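Local coordinates for core protein VP7 (Bluetongue virus, PDB 1BVP) that forms, as a homotrimer, the capsomers built on the VP3 scaffold of the viral core, at residues I35-N38 with R39-L43; M88-I91 with G92-T96; M253-T256 with L257-P261. All blocks are in the same frame, centred on the assembly; numbering follows the deposited sequence.

Contact 1. Residues I35-N38 with R39-L43; sequences IAIN and RYNGL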
ATOM      1  N   ILE A  35     -22.445  17.592  24.754  1.00 10.74           N
ATOM      2  CA  ILE A  35     -21.586  18.728  25.074  1.00 13.15           C
ATOM      3  C   ILE A  35     -21.224  19.591  23.872  1.00 19.60           C
ATOM      4  O   ILE A  35     -21.287  20.834  23.921  1.00 21.55           O
ATOM      5  CB  ILE A  35     -20.275  18.254  25.678  1.00 16.67           C
ATOM      6  CG1 ILE A  35     -20.584  17.144  26.669  1.00 23.35           C
ATOM      7  CG2 ILE A  35     -19.577  19.418  26.396  1.00 18.04           C
ATOM      8  CD1 ILE A  35     -19.400  16.614  27.401  1.00 30.90           C
ATOM      9  N   ALA A  36     -20.802  18.923  22.807  1.00 21.46           N
ATOM     10  CA  ALA A  36     -20.378  19.605  21.602  1.00 16.86           C
ATOM     11  C   ALA A  36     -21.494  20.412  20.987  1.00 13.19           C
ATOM     12  O   ALA A  36     -21.336  21.595  20.726  1.00 15.77           O
ATOM     13  CB  ALA A  36     -19.833  18.607  20.612  1.00 19.00           C
ATOM     14  N   ILE A  37     -22.646  19.793  20.800  1.00 14.17           N
ATOM     15  CA  ILE A  37     -23.772  20.487  20.184  1.00 12.79           C
ATOM     16  C   ILE A  37     -24.249  21.642  21.035  1.00 20.40           C
ATOM     17  O   ILE A  37     -24.634  22.690  20.515  1.00 21.79           O
ATOM     18  CB  ILE A  37     -24.917  19.532  19.892  1.00 11.68           C
ATOM     19  CG1 ILE A  37     -24.471  18.541  18.808  1.00 11.42           C
ATOM     20  CG2 ILE A  37     -26.153  20.303  19.455  1.00  8.97           C
ATOM     21  CD1 ILE A  37     -25.529  17.571  18.425  1.00 14.32           C
ATOM     22  N   ASN A  38     -24.195  21.466  22.349  1.00 22.30           N
ATOM     23  CA  ASN A  38     -24.613  22.515  23.244  1.00 19.98           C
ATOM     24  C   ASN A  38     -23.630  23.713  23.087  1.00 19.38           C
ATOM     25  O   ASN A  38     -24.076  24.830  22.820  1.00 21.80           O
ATOM     26  CB  ASN A  38     -24.731  21.962  24.688  1.00 32.85           C
ATOM     27  CG  ASN A  38     -25.143  23.040  25.723  1.00 42.71           C
ATOM     28  OD1 ASN A  38     -26.320  23.332  25.855  1.00 50.26           O
ATOM     29  ND2 ASN A  38     -24.173  23.600  26.472  1.00 38.29           N
ATOM     30  N   ARG A  39     -22.310  23.497  23.181  1.00 16.94           N
ATOM     31  CA  ARG A  39     -21.362  24.618  23.025  1.00 16.30           C
ATOM     32  C   ARG A  39     -21.547  25.290  21.673  1.00 20.66           C
ATOM     33  O   ARG A  39     -21.641  26.507  21.562  1.00 21.70           O
ATOM     34  CB  ARG A  39     -19.925  24.151  23.118  1.00 21.57           C
ATOM     35  CG  ARG A  39     -19.299  24.334  24.455  1.00 35.20           C
ATOM     36  CD  ARG A  39     -19.301  25.780  24.883  1.00 45.31           C
ATOM     37  NE  ARG A  39     -18.036  26.457  24.626  1.00 50.79           N
ATOM     38  CZ  ARG A  39     -17.710  27.636  25.151  1.00 53.39           C
ATOM     39  NH1 ARG A  39     -18.561  28.261  25.948  1.00 52.13           N
ATOM     40  NH2 ARG A  39     -16.523  28.181  24.903  1.00 54.53           N
ATOM     41  N   TYR A  40     -21.643  24.462  20.645  1.00 20.51           N
ATOM     42  CA  TYR A  40     -21.802  24.934  19.303  1.00 15.94           C
ATOM     43  C   TYR A  40     -23.028  25.821  19.138  1.00 16.29           C
ATOM     44  O   TYR A  40     -22.906  26.961  18.710  1.00 18.38           O
ATOM     45  CB  TYR A  40     -21.863  23.746  18.358  1.00 17.34           C
ATOM     46  CG  TYR A  40     -21.927  24.157  16.912  1.00 17.51           C
ATOM     47  CD1 TYR A  40     -20.793  24.677  16.261  1.00 17.74           C
ATOM     48  CD2 TYR A  40     -23.131  24.089  16.205  1.00 17.81           C
ATOM     49  CE1 TYR A  40     -20.876  25.126  14.945  1.00 17.82           C
ATOM     50  CE2 TYR A  40     -23.221  24.527  14.894  1.00 18.16           C
ATOM     51  CZ  TYR A  40     -22.099  25.042  14.274  1.00 18.70           C
ATOM     52  OH  TYR A  40     -22.204  25.479  12.985  1.00 19.58           O
ATOM     53  N   ASN A  41     -24.213  25.309  19.461  1.00 18.93           N
ATOM     54  CA  ASN A  41     -25.439  26.097  19.337  1.00 15.29           C
ATOM     55  C   ASN A  41     -25.365  27.399  20.161  1.00 19.49           C
ATOM     56  O   ASN A  41     -25.803  28.468  19.718  1.00 22.63           O
ATOM     57  CB  ASN A  41     -26.643  25.256  19.728  1.00 13.30           C
ATOM     58  CG  ASN A  41     -27.011  24.247  18.659  1.00 22.16           C
ATOM     59  OD1 ASN A  41     -27.734  23.297  18.912  1.00 22.29           O
ATOM     60  ND2 ASN A  41     -26.530  24.464  17.438  1.00 25.78           N
ATOM     61  N   GLY A  42     -24.692  27.343  21.300  1.00 14.48           N
ATOM     62  CA  GLY A  42     -24.577  28.531  22.113  1.00 15.11           C
ATOM     63  C   GLY A  42     -23.754  29.667  21.544  1.00 23.69           C
ATOM     64  O   GLY A  42     -24.178  30.816  21.607  1.00 29.84           O
ATOM     65  N   LEU A  43     -22.560  29.363  21.045  1.00 28.94           N
ATOM     66  CA  LEU A  43     -21.669  30.382  20.486  1.00 26.98           C
ATOM     67  C   LEU A  43     -21.998  30.782  19.051  1.00 27.98           C
ATOM     68  O   LEU A  43     -21.541  31.811  18.556  1.00 34.51           O
ATOM     69  CB  LEU A  43     -20.228  29.876  20.516  1.00 27.29           C
ATOM     70  CG  LEU A  43     -19.507  29.691  21.844  1.00 32.22           C
ATOM     71  CD1 LEU A  43     -18.093  29.247  21.550  1.00 34.92           C
ATOM     72  CD2 LEU A  43     -19.470  30.999  22.590  1.00 34.35           C
TER

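Contact 2. Residues M88-I91 with G92-T96; sequences MATI and GVLAT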
ATOM      1  N   MET A  88     -17.062  31.620  12.062  1.00 30.74           N
ATOM      2  CA  MET A  88     -15.708  31.717  12.585  1.00 32.50           C
ATOM      3  C   MET A  88     -15.595  31.449  14.090  1.00 31.94           C
ATOM      4  O   MET A  88     -14.529  31.041  14.578  1.00 33.21           O
ATOM      5  CB  MET A  88     -15.145  33.092  12.238  1.00 39.91           C
ATOM      6  CG  MET A  88     -15.343  33.463  10.768  1.00 43.86           C
ATOM      7  SD  MET A  88     -14.477  32.308   9.687  1.00 46.83           S
ATOM      8  CE  MET A  88     -12.699  32.490  10.302  1.00 45.62           C
ATOM      9  N   ALA A  89     -16.689  31.657  14.824  1.00 27.50           N
ATOM     10  CA  ALA A  89     -16.684  31.407  16.269  1.00 25.98           C
ATOM     11  C   ALA A  89     -16.459  29.928  16.625  1.00 26.61           C
ATOM     12  O   ALA A  89     -16.196  29.610  17.795  1.00 30.15           O
ATOM     13  CB  ALA A  89     -17.988  31.865  16.875  1.00 27.68           C
ATOM     14  N   THR A  90     -16.584  29.034  15.635  1.00 19.25           N
ATOM     15  CA  THR A  90     -16.415  27.601  15.849  1.00 10.04           C
ATOM     16  C   THR A  90     -15.074  27.263  16.490  1.00 15.98           C
ATOM     17  O   THR A  90     -14.973  26.340  17.304  1.00 18.95           O
ATOM     18  CB  THR A  90     -16.616  26.841  14.566  1.00  6.91           C
ATOM     19  OG1 THR A  90     -17.897  27.172  14.002  1.00  6.35           O
ATOM     20  CG2 THR A  90     -16.577  25.371  14.816  1.00  7.10           C
ATOM     21  N   ILE A  91     -14.065  28.078  16.216  1.00 19.33           N
ATOM     22  CA  ILE A  91     -12.749  27.846  16.800  1.00 21.00           C
ATOM     23  C   ILE A  91     -12.842  27.891  18.333  1.00 18.89           C
ATOM     24  O   ILE A  91     -12.165  27.138  19.023  1.00 21.05           O
ATOM     25  CB  ILE A  91     -11.687  28.860  16.243  1.00 23.68           C
ATOM     26  CG1 ILE A  91     -10.315  28.537  16.812  1.00 25.88           C
ATOM     27  CG2 ILE A  91     -12.043  30.298  16.574  1.00 23.01           C
ATOM     28  CD1 ILE A  91      -9.770  27.225  16.309  1.00 31.86           C
ATOM     29  N   GLY A  92     -13.714  28.764  18.849  1.00 20.29           N
ATOM     30  CA  GLY A  92     -13.922  28.896  20.284  1.00 15.30           C
ATOM     31  C   GLY A  92     -14.610  27.649  20.814  1.00 17.04           C
ATOM     32  O   GLY A  92     -14.340  27.188  21.911  1.00 20.86           O
ATOM     33  N   VAL A  93     -15.527  27.108  20.039  1.00 12.75           N
ATOM     34  CA  VAL A  93     -16.185  25.888  20.436  1.00 13.07           C
ATOM     35  C   VAL A  93     -15.143  24.773  20.586  1.00 18.01           C
ATOM     36  O   VAL A  93     -15.059  24.106  21.609  1.00 21.85           O
ATOM     37  CB  VAL A  93     -17.159  25.450  19.358  1.00 10.66           C
ATOM     38  CG1 VAL A  93     -17.728  24.102  19.712  1.00  6.79           C
ATOM     39  CG2 VAL A  93     -18.241  26.534  19.146  1.00  3.59           C
ATOM     40  N   LEU A  94     -14.338  24.581  19.552  1.00 21.30           N
ATOM     41  CA  LEU A  94     -13.322  23.536  19.553  1.00 17.45           C
ATOM     42  C   LEU A  94     -12.198  23.697  20.584  1.00 21.91           C
ATOM     43  O   LEU A  94     -11.492  22.726  20.896  1.00 21.81           O
ATOM     44  CB  LEU A  94     -12.725  23.422  18.169  1.00 17.24           C
ATOM     45  CG  LEU A  94     -13.169  22.374  17.167  1.00 16.08           C
ATOM     46  CD1 LEU A  94     -14.448  21.704  17.536  1.00 16.40           C
ATOM     47  CD2 LEU A  94     -13.260  23.059  15.843  1.00 14.32           C
ATOM     48  N   ALA A  95     -11.992  24.912  21.089  1.00 24.90           N
ATOM     49  CA  ALA A  95     -10.945  25.129  22.097  1.00 25.33           C
ATOM     50  C   ALA A  95     -11.458  24.961  23.534  1.00 26.68           C
ATOM     51  O   ALA A  95     -10.721  25.203  24.471  1.00 29.70           O
ATOM     52  CB  ALA A  95     -10.305  26.503  21.918  1.00 18.44           C
ATOM     53  N   THR A  96     -12.728  24.579  23.694  1.00 31.87           N
ATOM     54  CA  THR A  96     -13.377  24.382  25.002  1.00 31.15           C
ATOM     55  C   THR A  96     -12.896  23.055  25.590  1.00 31.90           C
ATOM     56  O   THR A  96     -13.294  21.985  25.125  1.00 32.36           O
ATOM     57  CB  THR A  96     -14.941  24.283  24.840  1.00 30.49           C
ATOM     58  OG1 THR A  96     -15.459  25.500  24.290  1.00 31.88           O
ATOM     59  CG2 THR A  96     -15.635  23.991  26.172  1.00 29.86           C
TER

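Contact 3. Residues M253-T256 with L257-P261; sequences MDKT and LNQYP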
ATOM      1  N   MET A 253      14.810  10.484   2.381  1.00 18.08           N
ATOM      2  CA  MET A 253      13.970  11.154   3.365  1.00 12.67           C
ATOM      3  C   MET A 253      12.853  12.003   2.746  1.00 16.69           C
ATOM      4  O   MET A 253      12.347  12.944   3.355  1.00 22.03           O
ATOM      5  CB  MET A 253      14.808  11.935   4.378  1.00  7.08           C
ATOM      6  CG  MET A 253      15.483  10.950   5.320  1.00 12.02           C
ATOM      7  SD  MET A 253      16.370  11.647   6.717  1.00 23.19           S
ATOM      8  CE  MET A 253      16.658  13.125   5.974  1.00 21.80           C
ATOM      9  N   ASP A 254      12.455  11.666   1.526  1.00 12.46           N
ATOM     10  CA  ASP A 254      11.356  12.382   0.915  1.00 13.96           C
ATOM     11  C   ASP A 254      10.130  11.584   1.366  1.00 14.97           C
ATOM     12  O   ASP A 254      10.193  10.359   1.514  1.00 17.83           O
ATOM     13  CB  ASP A 254      11.462  12.396  -0.613  1.00 20.61           C
ATOM     14  CG  ASP A 254      12.629  13.208  -1.115  1.00 26.37           C
ATOM     15  OD1 ASP A 254      12.815  14.374  -0.690  1.00 27.21           O
ATOM     16  OD2 ASP A 254      13.376  12.656  -1.940  1.00 38.62           O
ATOM     17  N   LYS A 255       9.041  12.282   1.654  1.00 13.20           N
ATOM     18  CA  LYS A 255       7.845  11.629   2.130  1.00 12.16           C
ATOM     19  C   LYS A 255       7.152  10.898   1.018  1.00 17.27           C
ATOM     20  O   LYS A 255       7.143  11.374  -0.132  1.00 22.15           O
ATOM     21  CB  LYS A 255       6.880  12.641   2.761  1.00 15.64           C
ATOM     22  CG  LYS A 255       7.311  13.274   4.096  1.00 14.60           C
ATOM     23  CD  LYS A 255       7.441  12.262   5.212  1.00 14.10           C
ATOM     24  CE  LYS A 255       7.455  12.931   6.596  1.00 17.15           C
ATOM     25  NZ  LYS A 255       8.432  14.030   6.757  1.00 15.75           N
ATOM     26  N   THR A 256       6.643   9.710   1.351  1.00 16.93           N
ATOM     27  CA  THR A 256       5.906   8.913   0.396  1.00 13.12           C
ATOM     28  C   THR A 256       4.469   8.809   0.903  1.00 16.69           C
ATOM     29  O   THR A 256       4.106   9.410   1.910  1.00 14.75           O
ATOM     30  CB  THR A 256       6.495   7.538   0.238  1.00  9.31           C
ATOM     31  OG1 THR A 256       6.171   6.725   1.369  1.00 21.91           O
ATOM     32  CG2 THR A 256       7.980   7.633   0.144  1.00 11.17           C
ATOM     33  N   LEU A 257       3.639   8.088   0.168  1.00 18.81           N
ATOM     34  CA  LEU A 257       2.241   7.903   0.526  1.00 11.25           C
ATOM     35  C   LEU A 257       2.064   6.920   1.697  1.00 11.47           C
ATOM     36  O   LEU A 257       0.951   6.603   2.070  1.00 15.82           O
ATOM     37  CB  LEU A 257       1.491   7.397  -0.697  1.00  5.39           C
ATOM     38  CG  LEU A 257       0.506   8.325  -1.392  1.00  9.65           C
ATOM     39  CD1 LEU A 257       0.785   9.786  -1.184  1.00  7.84           C
ATOM     40  CD2 LEU A 257       0.497   7.959  -2.832  1.00  9.46           C
ATOM     41  N   ASN A 258       3.159   6.375   2.211  1.00  9.24           N
ATOM     42  CA  ASN A 258       3.091   5.455   3.335  1.00 10.69           C
ATOM     43  C   ASN A 258       3.549   6.150   4.605  1.00 13.28           C
ATOM     44  O   ASN A 258       3.991   5.482   5.510  1.00 17.16           O
ATOM     45  CB  ASN A 258       4.017   4.268   3.149  1.00 17.06           C
ATOM     46  CG  ASN A 258       3.660   3.413   1.957  1.00 21.68           C
ATOM     47  OD1 ASN A 258       4.452   3.287   1.041  1.00 27.16           O
ATOM     48  ND2 ASN A 258       2.505   2.773   1.988  1.00 21.51           N
ATOM     49  N   GLN A 259       3.515   7.479   4.652  1.00 10.61           N
ATOM     50  CA  GLN A 259       3.943   8.218   5.846  1.00  7.80           C
ATOM     51  C   GLN A 259       2.900   8.151   6.967  1.00 12.11           C
ATOM     52  O   GLN A 259       3.217   8.254   8.158  1.00 13.24           O
ATOM     53  CB  GLN A 259       4.185   9.677   5.483  1.00  2.59           C
ATOM     54  CG  GLN A 259       3.015  10.307   4.813  1.00  2.00           C
ATOM     55  CD  GLN A 259       3.207  11.772   4.543  1.00 10.07           C
ATOM     56  OE1 GLN A 259       3.257  12.578   5.468  1.00 18.29           O
ATOM     57  NE2 GLN A 259       3.282  12.138   3.274  1.00 12.77           N
ATOM     58  N   TYR A 260       1.657   7.921   6.562  1.00 13.39           N
ATOM     59  CA  TYR A 260       0.538   7.848   7.465  1.00 10.27           C
ATOM     60  C   TYR A 260      -0.284   6.636   7.027  1.00 13.25           C
ATOM     61  O   TYR A 260      -0.541   6.478   5.848  1.00 15.04           O
ATOM     62  CB  TYR A 260      -0.280   9.152   7.362  1.00  5.88           C
ATOM     63  CG  TYR A 260      -1.491   9.135   8.267  1.00 13.16           C
ATOM     64  CD1 TYR A 260      -2.700   8.589   7.812  1.00 14.16           C
ATOM     65  CD2 TYR A 260      -1.411   9.558   9.610  1.00 10.93           C
ATOM     66  CE1 TYR A 260      -3.777   8.450   8.653  1.00 17.01           C
ATOM     67  CE2 TYR A 260      -2.501   9.429  10.462  1.00 12.59           C
ATOM     68  CZ  TYR A 260      -3.671   8.866   9.971  1.00 16.87           C
ATOM     69  OH  TYR A 260      -4.744   8.644  10.765  1.00 17.63           O
ATOM     70  N   PRO A 261      -0.751   5.797   7.979  1.00 13.94           N
ATOM     71  CA  PRO A 261      -1.539   4.614   7.620  1.00  8.39           C
ATOM     72  C   PRO A 261      -2.700   4.864   6.686  1.00  9.00           C
ATOM     73  O   PRO A 261      -3.580   5.651   6.974  1.00 16.29           O
ATOM     74  CB  PRO A 261      -1.974   4.031   8.963  1.00  2.00           C
ATOM     75  CG  PRO A 261      -1.584   5.065   9.970  1.00  7.88           C
ATOM     76  CD  PRO A 261      -0.487   5.845   9.429  1.00  9.38           C
TER

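Contact 1. Residues I35-N38 with R39-L43
I37 lies beside N41, one helical turn ahead, with both side chains pointing the same way. Its CG2 branch does the touching and comes 4.1 Å from N41 CG. The motif is a plain alpha-helical i to i+4 overlap on helix 27-44, in the helical part of VP7. CG2 is trans to N of I37, which turns this methyl toward the next turn. The I37 side chain also packs on M61 and M64 of helix 55-73.

Four successive backbone bonds hold the segment regular. R39 N donates to I35 O at 2.9 Å, almost straight at 173°. Y40 N reaches A36 O at 2.9 Å, and N41 N reaches I37 O at the same length. G42 N closes the series on N38 O at 3.0 Å, somewhat more bent at 154°. Each carbonyl of 35-38 is thereby gripped by the amide four residues on.

Y40 adds its CB against A36 O. With CG anti to its backbone N (chi1 -176°), the ring then leads away from 35-38 and is buried between neighbouring parts of the fold. It packs on M64 of helix 55-73 and T90 of helix 90-94. Its hydroxyl is hydrogen-bonded to D67 and R46, so this buried polar end is satisfied.

R39 stays close to I35 O through CB and CG. Its chain then bends at chi2 and chi3, and NE is probably hydrogen-bonded to T96 OG1. The guanidinium group also gains a nonpolar neighbour from its own helix: L43 CD1 lies 3.8 Å above one face of the R39 plane, displaced toward the edge of the group.

Contact 2. Residues M88-I91 with G92-T96
This is a local contact along a single short helix, 90-94, which lies against the longer helices 2-15, 27-44 and 55-73 of the helical part of VP7. Backbone bonds carry most of it. L94 N donates to T90 O at 2.9 Å and 169°, nearly in line with the carbonyl bond. This is the regular i to i+4 bond at the middle of the turn.

The bonds before and after it are less regular. A89 O receives two amides. G92 N lies 2.8 Å from A89 O, above the carbonyl plane. V93 N makes a weak bond to A89 O at 3.4 Å. At the other end, A95 N makes only a weak bond to I91 O.

Among side chains, T90 and L94 run side by side. T90 CG2 meets L94 CD2 at 4.2 Å. The rotation of T90 (chi1 -55°) turns CG2 toward L94 and OG1 back toward H87 O. OG1 is hydrogen-bonded to H87 O, so the polar branch of this buried side chain is satisfied by the chain just before the turn. V93 CB lies beside T90 O, while A95 CB lies near I91 O.

The turn packs on three helices. T90 touches two of them, with M68 and S71 on helix 55-73 and Y40 on helix 27-44. L94 also touches two, with M68 on helix 55-73 and I4 on helix 2-15. I91 rests on I4 as well. The pattern of i to i+3 and i to i+4 bonds is typical of a short alpha-helical turn, here one built into a helical bundle.

Contact 3. Residues M253-T256 with L257-P261
The polar contacts centre on T256, which binds N258 through its side chain and Q259 through its carbonyl. N258 N donates to T256 OG1 at 3.1 Å, close to straight at 165°. OG1 stands between the backbone N and the carbonyl carbon of T256 (chi1 75°), and this brings it to the amide of N258. T256 O takes two donors, both from Q259. Q259 NE2 donates to T256 O at 3.2 Å, tilted 30° from the carbonyl plane. Q259 N adds a weak bond to T256 O at 3.4 Å. The Q259 side chain thus folds back on its own turn, with CG also close to T256 O and the chain extended beyond it. NE2 has a second acceptor in P301 O, so the buried amide group ties the turn to a distant part of the chain.

The backbone forms a type I beta turn from T256 to Q259. The bond from N258 N to OG1 makes an ST turn within it. The turn lies between strand 241-252 of the beta sandwich and helix 263-271 of the helical domain. It is therefore part of the linker where the chain passes from one domain to the other.

Van der Waals contact comes from K255, N258 and Q259. K255 and Q259 cross at about a right angle, with K255 CB 3.7 Å from Q259 NE2. Further out, K255 CD lies 4.2 Å from Q259 CB. The lysine chain then bends away, and its NZ is hydrogen-bonded to T118 O. N258 CB packs 3.7 Å from T256 OG1.

Contacts with a neighbouring subunit are of two kinds. D254 OD1 forms a salt bridge with R341 of that subunit, and K255 packs on its F268.

How the contacts relate
Contacts 1 and 2 are neighbours, with centres about 10 Å apart in the helical domain. They meet along one flank. R39 NE of contact 1 lies 2.8 Å from T96 OG1 of contact 2. L43 CD1 of contact 1 packs on V93 CG2 of contact 2 at 3.6 Å. Contact 3 stands well apart at the domain junction. Its centre is about 37 Å from that of contact 1 and about 31 Å from that of contact 2, and nearest atoms are about 21 Å and 17 Å away. Contact 3 alone touches another subunit of the trimer. Contacts 1 and 2 join helices within one chain.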